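Long-range contact in glycerol dehydratase (Clostridium butyricum, PDB 1R9D), which is a glycyl-radical enzyme of the pyruvate formate-lyase family that probably dehydrates glycerol without the help of vitamin B12: residues 287-296 with 354-362. Sequence-based numbering, arbitrary orientation.
Sequences RFDQYMYPYY and ATNKVSYMA
V358 enters helix 288-296 as a knob among F288, D289, M292 and Y293: its CG1 lies 3.7 Å from D289 CA, while its CG2 meets the edge of the Y293 ring in plane. N356 covers one face of that ring, the amide stacked at 12° to it and CB 3.8 Å from the ring centroid. A chi1 of 63° sets N356 CG between its backbone N and carbonyl carbon, where the amide bonds through both ends: ND2 donates to D289 O at 3.0 Å, from above the carbonyl plane, and OD1 accepts from S359 N. N356 N returns a bond to S359 OG, completing a capping box at the start of helix 357-362. S359 OG in turn donates to the anti lone pair of D289 OD2, 2.7 Å away. Alongside, Q290 NE2 reaches A354 O at 2.9 Å in a nearly straight bond, and a water joins Q290 OE1 to N356 ND2. At the far end M361 CE makes a CH-pi contact over the Y296 ring face, 4.0 Å from its centroid, with SD farther above in a Met-aromatic contact. The helix axes cross at 119°, 8.4 Å apart. D289 OD2 also accepts from G345 N, just after strand 341-344; helix 260-277 flanks M292, and helix 304-317 packs against F288 and M361.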
ATOM      1  N   ARG A 287      17.641   4.242 -29.353  1.00 23.84           N
ATOM      2  CA  ARG A 287      18.905   4.466 -30.066  1.00 24.29           C
ATOM      3  C   ARG A 287      19.850   3.272 -30.188  1.00 24.56           C
ATOM      4  O   ARG A 287      21.006   3.326 -29.759  1.00 24.68           O
ATOM      5  CB  ARG A 287      19.653   5.651 -29.445  1.00 24.40           C
ATOM      6  CG  ARG A 287      18.802   6.904 -29.290  1.00 24.71           C
ATOM      7  CD  ARG A 287      19.660   8.138 -29.068  1.00 22.24           C
ATOM      8  NE  ARG A 287      20.237   8.652 -30.313  1.00 22.54           N
ATOM      9  CZ  ARG A 287      21.063   9.693 -30.378  1.00 23.09           C
ATOM     10  NH1 ARG A 287      21.418  10.325 -29.267  1.00 22.25           N
ATOM     11  NH2 ARG A 287      21.518  10.123 -31.553  1.00 23.01           N
ATOM     12  N   PHE A 288      19.347   2.214 -30.810  1.00 24.68           N
ATOM     13  CA  PHE A 288      20.079   0.970 -31.029  1.00 25.59           C
ATOM     14  C   PHE A 288      21.459   1.212 -31.648  1.00 26.35           C
ATOM     15  O   PHE A 288      22.452   0.611 -31.232  1.00 26.53           O
ATOM     16  CB  PHE A 288      19.242   0.079 -31.955  1.00 26.67           C
ATOM     17  CG  PHE A 288      19.786  -1.311 -32.147  1.00 26.57           C
ATOM     18  CD1 PHE A 288      19.544  -2.308 -31.205  1.00 27.37           C
ATOM     19  CD2 PHE A 288      20.481  -1.640 -33.310  1.00 26.63           C
ATOM     20  CE1 PHE A 288      19.981  -3.621 -31.425  1.00 28.60           C
ATOM     21  CE2 PHE A 288      20.921  -2.945 -33.538  1.00 28.67           C
ATOM     22  CZ  PHE A 288      20.668  -3.936 -32.595  1.00 27.52           C
ATOM     23  N   ASP A 289      21.523   2.099 -32.635  1.00 25.56           N
ATOM     24  CA  ASP A 289      22.784   2.385 -33.301  1.00 25.83           C
ATOM     25  C   ASP A 289      23.825   3.011 -32.380  1.00 26.46           C
ATOM     26  O   ASP A 289      25.026   2.832 -32.581  1.00 26.93           O
ATOM     27  CB  ASP A 289      22.547   3.275 -34.535  1.00 25.78           C
ATOM     28  CG  ASP A 289      22.065   4.680 -34.180  1.00 25.56           C
ATOM     29  OD1 ASP A 289      21.413   4.857 -33.128  1.00 25.49           O
ATOM     30  OD2 ASP A 289      22.324   5.604 -34.980  1.00 27.19           O
ATOM     31  N   GLN A 290      23.374   3.720 -31.354  1.00 25.54           N
ATOM     32  CA  GLN A 290      24.303   4.356 -30.434  1.00 25.73           C
ATOM     33  C   GLN A 290      24.914   3.407 -29.402  1.00 26.08           C
ATOM     34  O   GLN A 290      26.113   3.489 -29.132  1.00 27.45           O
ATOM     35  CB  GLN A 290      23.618   5.527 -29.733  1.00 25.85           C
ATOM     36  CG  GLN A 290      23.113   6.590 -30.711  1.00 25.04           C
ATOM     37  CD  GLN A 290      24.219   7.125 -31.608  1.00 25.02           C
ATOM     38  OE1 GLN A 290      25.253   7.581 -31.125  1.00 25.93           O
ATOM     39  NE2 GLN A 290      24.003   7.073 -32.922  1.00 23.92           N
ATOM     40  N   TYR A 291      24.119   2.514 -28.821  1.00 25.33           N
ATOM     41  CA  TYR A 291      24.689   1.598 -27.834  1.00 26.79           C
ATOM     42  C   TYR A 291      25.230   0.295 -28.418  1.00 27.70           C
ATOM     43  O   TYR A 291      25.980  -0.418 -27.754  1.00 29.45           O
ATOM     44  CB  TYR A 291      23.694   1.312 -26.687  1.00 25.07           C
ATOM     45  CG  TYR A 291      22.325   0.783 -27.066  1.00 25.50           C
ATOM     46  CD1 TYR A 291      22.147  -0.536 -27.486  1.00 24.07           C
ATOM     47  CD2 TYR A 291      21.194   1.597 -26.964  1.00 25.22           C
ATOM     48  CE1 TYR A 291      20.874  -1.034 -27.793  1.00 25.57           C
ATOM     49  CE2 TYR A 291      19.920   1.112 -27.271  1.00 24.69           C
ATOM     50  CZ  TYR A 291      19.767  -0.201 -27.685  1.00 24.96           C
ATOM     51  OH  TYR A 291      18.512  -0.674 -27.998  1.00 24.04           O
ATOM     52  N   MET A 292      24.876  -0.015 -29.661  1.00 28.60           N
ATOM     53  CA  MET A 292      25.374  -1.243 -30.280  1.00 29.74           C
ATOM     54  C   MET A 292      26.646  -1.017 -31.090  1.00 30.30           C
ATOM     55  O   MET A 292      27.451  -1.937 -31.254  1.00 30.80           O
ATOM     56  CB  MET A 292      24.314  -1.870 -31.191  1.00 29.22           C
ATOM     57  CG  MET A 292      23.090  -2.418 -30.474  1.00 29.07           C
ATOM     58  SD  MET A 292      23.480  -3.697 -29.244  1.00 31.08           S
ATOM     59  CE  MET A 292      23.666  -5.162 -30.299  1.00 30.68           C
ATOM     60  N   TYR A 293      26.840   0.202 -31.584  1.00 30.41           N
ATOM     61  CA  TYR A 293      28.014   0.505 -32.400  1.00 31.44           C
ATOM     62  C   TYR A 293      29.362   0.198 -31.739  1.00 32.26           C
ATOM     63  O   TYR A 293      30.258  -0.355 -32.381  1.00 32.27           O
ATOM     64  CB  TYR A 293      27.988   1.969 -32.856  1.00 32.05           C
ATOM     65  CG  TYR A 293      29.200   2.353 -33.677  1.00 32.26           C
ATOM     66  CD1 TYR A 293      29.407   1.814 -34.946  1.00 33.22           C
ATOM     67  CD2 TYR A 293      30.162   3.219 -33.165  1.00 32.89           C
ATOM     68  CE1 TYR A 293      30.547   2.127 -35.682  1.00 33.26           C
ATOM     69  CE2 TYR A 293      31.304   3.537 -33.889  1.00 34.72           C
ATOM     70  CZ  TYR A 293      31.492   2.988 -35.146  1.00 34.07           C
ATOM     71  OH  TYR A 293      32.633   3.289 -35.854  1.00 35.28           O
ATOM     72  N   PRO A 294      29.531   0.560 -30.456  1.00 31.81           N
ATOM     73  CA  PRO A 294      30.810   0.279 -29.795  1.00 32.16           C
ATOM     74  C   PRO A 294      31.225  -1.192 -29.863  1.00 31.78           C
ATOM     75  O   PRO A 294      32.402  -1.501 -30.034  1.00 32.96           O
ATOM     76  CB  PRO A 294      30.566   0.758 -28.369  1.00 31.94           C
ATOM     77  CG  PRO A 294      29.657   1.936 -28.583  1.00 31.54           C
ATOM     78  CD  PRO A 294      28.670   1.391 -29.594  1.00 32.15           C
ATOM     79  N   TYR A 295      30.263  -2.096 -29.733  1.00 31.79           N
ATOM     80  CA  TYR A 295      30.567  -3.521 -29.794  1.00 32.35           C
ATOM     81  C   TYR A 295      30.921  -3.950 -31.215  1.00 33.73           C
ATOM     82  O   TYR A 295      31.755  -4.833 -31.413  1.00 32.50           O
ATOM     83  CB  TYR A 295      29.391  -4.338 -29.255  1.00 31.52           C
ATOM     84  CG  TYR A 295      29.104  -4.047 -27.800  1.00 32.39           C
ATOM     85  CD1 TYR A 295      28.241  -3.017 -27.431  1.00 32.04           C
ATOM     86  CD2 TYR A 295      29.751  -4.759 -26.785  1.00 31.94           C
ATOM     87  CE1 TYR A 295      28.031  -2.696 -26.089  1.00 32.01           C
ATOM     88  CE2 TYR A 295      29.548  -4.445 -25.440  1.00 31.86           C
ATOM     89  CZ  TYR A 295      28.691  -3.411 -25.100  1.00 32.43           C
ATOM     90  OH  TYR A 295      28.513  -3.076 -23.776  1.00 31.91           O
ATOM     91  N   TYR A 296      30.292  -3.324 -32.204  1.00 34.21           N
ATOM     92  CA  TYR A 296      30.589  -3.644 -33.593  1.00 35.54           C
ATOM     93  C   TYR A 296      31.980  -3.137 -33.951  1.00 36.54           C
ATOM     94  O   TYR A 296      32.773  -3.849 -34.571  1.00 36.84           O
ATOM     95  CB  TYR A 296      29.572  -2.993 -34.531  1.00 35.75           C
ATOM     96  CG  TYR A 296      30.068  -2.886 -35.958  1.00 35.96           C
ATOM     97  CD1 TYR A 296      30.073  -3.996 -36.808  1.00 36.42           C
ATOM     98  CD2 TYR A 296      30.576  -1.685 -36.444  1.00 36.54           C
ATOM     99  CE1 TYR A 296      30.575  -3.906 -38.110  1.00 36.50           C
ATOM    100  CE2 TYR A 296      31.083  -1.584 -37.739  1.00 36.98           C
ATOM    101  CZ  TYR A 296      31.080  -2.696 -38.566  1.00 36.97           C
ATOM    102  OH  TYR A 296      31.600  -2.588 -39.838  1.00 37.52           O
ATOM    103  N   ALA A 354      25.781  12.013 -34.845  1.00 28.77           N
ATOM    104  CA  ALA A 354      26.092  10.692 -34.304  1.00 29.01           C
ATOM    105  C   ALA A 354      25.866   9.525 -35.263  1.00 28.85           C
ATOM    106  O   ALA A 354      25.776   8.377 -34.828  1.00 29.37           O
ATOM    107  CB  ALA A 354      25.294  10.465 -33.024  1.00 28.15           C
ATOM    108  N   THR A 355      25.771   9.805 -36.558  1.00 29.03           N
ATOM    109  CA  THR A 355      25.569   8.741 -37.542  1.00 29.78           C
ATOM    110  C   THR A 355      26.757   7.776 -37.510  1.00 30.08           C
ATOM    111  O   THR A 355      27.906   8.208 -37.410  1.00 30.08           O
ATOM    112  CB  THR A 355      25.478   9.304 -38.980  1.00 30.74           C
ATOM    113  OG1 THR A 355      24.547  10.391 -39.021  1.00 31.71           O
ATOM    114  CG2 THR A 355      25.007   8.223 -39.942  1.00 31.43           C
ATOM    115  N   ASN A 356      26.483   6.475 -37.583  1.00 29.73           N
ATOM    116  CA  ASN A 356      27.554   5.482 -37.600  1.00 29.77           C
ATOM    117  C   ASN A 356      27.198   4.275 -38.467  1.00 30.24           C
ATOM    118  O   ASN A 356      26.104   4.203 -39.033  1.00 29.32           O
ATOM    119  CB  ASN A 356      27.941   5.039 -36.175  1.00 28.81           C
ATOM    120  CG  ASN A 356      26.815   4.343 -35.431  1.00 29.53           C
ATOM    121  OD1 ASN A 356      26.180   3.425 -35.950  1.00 29.58           O
ATOM    122  ND2 ASN A 356      26.579   4.764 -34.193  1.00 29.32           N
ATOM    123  N   LYS A 357      28.131   3.333 -38.578  1.00 30.08           N
ATOM    124  CA  LYS A 357      27.925   2.148 -39.401  1.00 30.64           C
ATOM    125  C   LYS A 357      26.639   1.384 -39.086  1.00 29.17           C
ATOM    126  O   LYS A 357      25.935   0.952 -40.001  1.00 28.29           O
ATOM    127  CB  LYS A 357      29.125   1.206 -39.268  1.00 32.52           C
ATOM    128  CG  LYS A 357      29.055  -0.021 -40.164  1.00 35.45           C
ATOM    129  CD  LYS A 357      29.157   0.356 -41.631  1.00 38.76           C
ATOM    130  CE  LYS A 357      29.185  -0.879 -42.518  1.00 40.43           C
ATOM    131  NZ  LYS A 357      29.332  -0.520 -43.955  1.00 43.19           N
ATOM    132  N   VAL A 358      26.337   1.213 -37.800  1.00 28.18           N
ATOM    133  CA  VAL A 358      25.130   0.498 -37.393  1.00 27.64           C
ATOM    134  C   VAL A 358      23.882   1.264 -37.819  1.00 27.34           C
ATOM    135  O   VAL A 358      22.840   0.663 -38.082  1.00 27.01           O
ATOM    136  CB  VAL A 358      25.095   0.269 -35.863  1.00 28.23           C
ATOM    137  CG1 VAL A 358      23.813  -0.452 -35.469  1.00 27.71           C
ATOM    138  CG2 VAL A 358      26.294  -0.560 -35.438  1.00 29.16           C
ATOM    139  N   SER A 359      23.987   2.588 -37.891  1.00 27.23           N
ATOM    140  CA  SER A 359      22.852   3.406 -38.316  1.00 27.46           C
ATOM    141  C   SER A 359      22.409   2.904 -39.686  1.00 27.63           C
ATOM    142  O   SER A 359      21.225   2.680 -39.927  1.00 26.84           O
ATOM    143  CB  SER A 359      23.246   4.882 -38.453  1.00 28.28           C
ATOM    144  OG  SER A 359      23.804   5.411 -37.264  1.00 27.93           O
ATOM    145  N   TYR A 360      23.376   2.735 -40.585  1.00 27.23           N
ATOM    146  CA  TYR A 360      23.086   2.276 -41.937  1.00 27.68           C
ATOM    147  C   TYR A 360      22.688   0.807 -42.004  1.00 28.52           C
ATOM    148  O   TYR A 360      21.897   0.412 -42.861  1.00 28.48           O
ATOM    149  CB  TYR A 360      24.286   2.547 -42.851  1.00 28.32           C
ATOM    150  CG  TYR A 360      24.477   4.016 -43.168  1.00 28.41           C
ATOM    151  CD1 TYR A 360      25.510   4.752 -42.590  1.00 28.57           C
ATOM    152  CD2 TYR A 360      23.599   4.676 -44.032  1.00 29.63           C
ATOM    153  CE1 TYR A 360      25.665   6.122 -42.863  1.00 29.16           C
ATOM    154  CE2 TYR A 360      23.742   6.036 -44.313  1.00 28.62           C
ATOM    155  CZ  TYR A 360      24.773   6.751 -43.727  1.00 29.36           C
ATOM    156  OH  TYR A 360      24.910   8.092 -44.013  1.00 30.19           O
ATOM    157  N   MET A 361      23.228  -0.011 -41.106  1.00 28.32           N
ATOM    158  CA  MET A 361      22.878  -1.426 -41.110  1.00 29.09           C
ATOM    159  C   MET A 361      21.431  -1.616 -40.681  1.00 28.05           C
ATOM    160  O   MET A 361      20.781  -2.586 -41.068  1.00 28.04           O
ATOM    161  CB  MET A 361      23.809  -2.214 -40.188  1.00 31.47           C
ATOM    162  CG  MET A 361      25.243  -2.271 -40.690  1.00 35.11           C
ATOM    163  SD  MET A 361      26.256  -3.414 -39.736  1.00 40.38           S
ATOM    164  CE  MET A 361      26.799  -2.358 -38.431  1.00 39.58           C
ATOM    165  N   ALA A 362      20.920  -0.682 -39.885  1.00 26.90           N
ATOM    166  CA  ALA A 362      19.539  -0.766 -39.434  1.00 26.06           C
ATOM    167  C   ALA A 362      18.625  -0.505 -40.624  1.00 26.33           C
ATOM    168  O   ALA A 362      17.609  -1.182 -40.804  1.00 25.84           O
ATOM    169  CB  ALA A 362      19.281   0.261 -38.329  1.00 26.14           C
TER
HETATM  170  O   HOH W   1      27.881   6.702 -32.414  1.00 31.57           O
HETATM  171  O   HOH W   2      30.838   4.556 -38.312  1.00 38.05           O